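Local coordinates for dehydrogenase (Sinorhizobium meliloti, PDB 3UOE), which is probably an oxidoreductase of the LDH2/MDH2 family, whose members include malate and L-lactate dehydrogenases, at residues 44-55 with 107-115. Sequence-based numbering, arbitrary orientation.
Sequences VPADSARLQANL and GLGPVVMMD
Gln52 meets Pro110 through two torsions: CG stands anti to the backbone N (chi1 177°) and a bend at chi2 (67°) brings the amide against the CG-CD edge of the proline ring. Its OE1 comes to 3.4 Å from Pro110 CD and 3.8 Å from Leu108 CB. The same oxygen accepts from a water, 2.9 Å from OE1, that in turn accepts from Gly109 N; the first turn of helix 109-127 is thus tied to the neighbouring helix through solvent. Replacing Gln52 by alanine is likely to cost the water its acceptor and take the amide from the CG-CD edge of the ring. Leu55 lies against the ring as well, CG 3.6 Å from Pro110 CG. Helix segments 46-55 and 109-115 cross at 104°, their axes 8.9 Å apart at closest approach. Helix 109-127 is the connecting helix of a beta-alpha-beta crossover between the neighbouring parallel strands 99-105 and 129-137, and helix 46-61 packs across its first turns. One residue back along the helix from Gln52, Leu51 crosses the proline obliquely, its CD2 3.4 Å from Pro110 O, and touches CG of selenomethionine Met114, while Tyr145 of helix 144-152 adjoins Leu51 and Leu55. Ser48 faces Val111, its CB 3.6 Å from CG2, with Arg89 lying against both residues. Just ahead of the two helices, Val44 and the N-cap residue Leu108 reach toward each other tip to tip, CG1 to CD1 4.1 Å, and Leu79 of helix 72-80 touches both.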
# COMPACT_ATOMS: atom_id res chain seq x y z
N VAL A 44 30.33 2.05 17.05
CA VAL A 44 29.53 2.66 15.99
C VAL A 44 30.08 4.04 15.64
O VAL A 44 30.24 4.88 16.52
CB VAL A 44 28.06 2.77 16.40
CG1 VAL A 44 27.23 3.57 15.35
CG2 VAL A 44 27.47 1.37 16.66
N PRO A 45 30.38 4.28 14.36
CA PRO A 45 30.91 5.58 13.90
C PRO A 45 29.98 6.71 14.33
O PRO A 45 28.76 6.51 14.39
CB PRO A 45 30.92 5.45 12.37
CG PRO A 45 30.85 3.98 12.09
CD PRO A 45 30.10 3.37 13.23
N ALA A 46 30.54 7.88 14.62
CA ALA A 46 29.76 9.01 15.17
C ALA A 46 28.59 9.45 14.28
O ALA A 46 27.51 9.78 14.77
CB ALA A 46 30.67 10.19 15.51
N ASP A 47 28.80 9.46 12.96
CA ASP A 47 27.72 9.86 12.05
C ASP A 47 26.60 8.83 12.10
O ASP A 47 25.42 9.18 12.16
CB ASP A 47 28.24 10.03 10.62
CG ASP A 47 28.83 8.75 10.05
OD1 ASP A 47 29.52 8.02 10.78
OD2 ASP A 47 28.60 8.46 8.85
N SER A 48 26.97 7.56 12.09
CA SER A 48 26.00 6.48 12.19
C SER A 48 25.32 6.43 13.56
O SER A 48 24.12 6.14 13.65
CB SER A 48 26.66 5.14 11.87
OG SER A 48 27.02 5.09 10.50
N ALA A 49 26.07 6.71 14.62
CA ALA A 49 25.49 6.71 15.96
C ALA A 49 24.41 7.78 16.05
O ALA A 49 23.33 7.56 16.60
CB ALA A 49 26.57 6.94 17.03
N ARG A 50 24.70 8.95 15.50
CA ARG A 50 23.79 10.09 15.50
C ARG A 50 22.51 9.74 14.75
O ARG A 50 21.42 10.08 15.18
CB ARG A 50 24.49 11.30 14.87
CG ARG A 50 23.63 12.54 14.73
CD ARG A 50 23.00 12.92 16.07
NE ARG A 50 22.21 14.14 15.95
CZ ARG A 50 22.68 15.36 16.20
NH1 ARG A 50 23.94 15.53 16.61
NH2 ARG A 50 21.88 16.41 16.06
N LEU A 51 22.67 9.04 13.63
CA LEU A 51 21.54 8.69 12.77
C LEU A 51 20.63 7.66 13.45
O LEU A 51 19.41 7.85 13.52
CB LEU A 51 22.04 8.15 11.42
CG LEU A 51 20.96 7.54 10.51
CD1 LEU A 51 19.90 8.59 10.08
CD2 LEU A 51 21.60 6.90 9.30
N GLN A 52 21.21 6.57 13.94
CA GLN A 52 20.44 5.61 14.72
C GLN A 52 19.72 6.27 15.89
O GLN A 52 18.59 5.91 16.22
CB GLN A 52 21.31 4.46 15.24
CG GLN A 52 20.53 3.46 16.12
CD GLN A 52 19.47 2.68 15.33
OE1 GLN A 52 19.79 1.74 14.59
NE2 GLN A 52 18.20 3.07 15.49
N ALA A 53 20.39 7.23 16.54
CA ALA A 53 19.77 7.93 17.66
C ALA A 53 18.63 8.85 17.19
O ALA A 53 17.58 8.92 17.83
CB ALA A 53 20.82 8.72 18.44
N ASN A 54 18.84 9.53 16.07
CA ASN A 54 17.82 10.42 15.50
C ASN A 54 16.54 9.66 15.15
O ASN A 54 15.44 10.15 15.37
CB ASN A 54 18.34 11.15 14.26
CG ASN A 54 19.32 12.27 14.60
OD1 ASN A 54 19.45 12.67 15.76
ND2 ASN A 54 20.00 12.79 13.58
N LEU A 55 16.70 8.46 14.61
CA LEU A 55 15.54 7.61 14.33
C LEU A 55 14.63 7.41 15.55
O LEU A 55 13.41 7.51 15.44
CB LEU A 55 15.97 6.24 13.80
CG LEU A 55 15.78 6.06 12.29
CD1 LEU A 55 14.29 6.17 11.92
CD2 LEU A 55 16.62 7.08 11.51
N GLY A 107 24.07 -4.92 9.62
CA GLY A 107 24.22 -3.53 10.00
C GLY A 107 23.01 -2.96 10.69
O GLY A 107 21.94 -3.58 10.75
N LEU A 108 23.17 -1.76 11.25
CA LEU A 108 22.07 -1.05 11.87
C LEU A 108 21.11 -0.68 10.76
O LEU A 108 21.54 -0.26 9.68
CB LEU A 108 22.58 0.20 12.57
CG LEU A 108 23.54 -0.05 13.72
CD1 LEU A 108 23.98 1.27 14.34
CD2 LEU A 108 22.89 -0.96 14.76
N GLY A 109 19.81 -0.84 11.01
CA GLY A 109 18.81 -0.58 9.98
C GLY A 109 18.92 0.77 9.29
O GLY A 109 19.07 0.84 8.07
N PRO A 110 18.81 1.86 10.05
CA PRO A 110 18.82 3.21 9.47
C PRO A 110 20.09 3.53 8.70
O PRO A 110 20.05 4.26 7.71
CB PRO A 110 18.71 4.12 10.70
CG PRO A 110 18.05 3.28 11.72
CD PRO A 110 18.51 1.87 11.49
N VAL A 111 21.22 2.99 9.15
CA VAL A 111 22.49 3.21 8.45
C VAL A 111 22.46 2.55 7.08
O VAL A 111 22.96 3.09 6.09
CB VAL A 111 23.69 2.64 9.25
CG1 VAL A 111 24.99 2.77 8.45
CG2 VAL A 111 23.79 3.32 10.62
N VAL A 112 21.88 1.35 7.02
CA VAL A 112 21.85 0.59 5.78
C VAL A 112 20.81 1.21 4.85
O VAL A 112 21.06 1.37 3.66
CB VAL A 112 21.55 -0.91 6.03
CG1 VAL A 112 21.15 -1.61 4.73
CG2 VAL A 112 22.76 -1.61 6.67
N MSE A 113 19.66 1.57 5.40
CA MSE A 113 18.60 2.21 4.64
C MSE A 113 19.06 3.53 3.99
O MSE A 113 18.88 3.74 2.79
CB MSE A 113 17.37 2.46 5.52
CG MSE A 113 16.22 3.15 4.83
SE MSE A 113 15.53 2.15 3.27
CE MSE A 113 14.41 0.84 4.22
N MSE A 114 19.66 4.42 4.79
CA MSE A 114 20.06 5.73 4.26
C MSE A 114 21.17 5.62 3.22
O MSE A 114 21.27 6.43 2.31
CB MSE A 114 20.45 6.69 5.39
CG MSE A 114 19.27 7.14 6.26
SE MSE A 114 17.81 7.96 5.22
CE MSE A 114 18.75 9.52 4.52
N ASP A 115 22.01 4.60 3.34
CA ASP A 115 23.06 4.41 2.36
C ASP A 115 22.47 3.91 1.05
O ASP A 115 22.85 4.36 -0.04
CB ASP A 115 24.15 3.46 2.88
CG ASP A 115 25.44 3.60 2.11
OD1 ASP A 115 26.20 4.56 2.39
OD2 ASP A 115 25.69 2.77 1.22
O HOH W 1 18.97 -0.89 13.78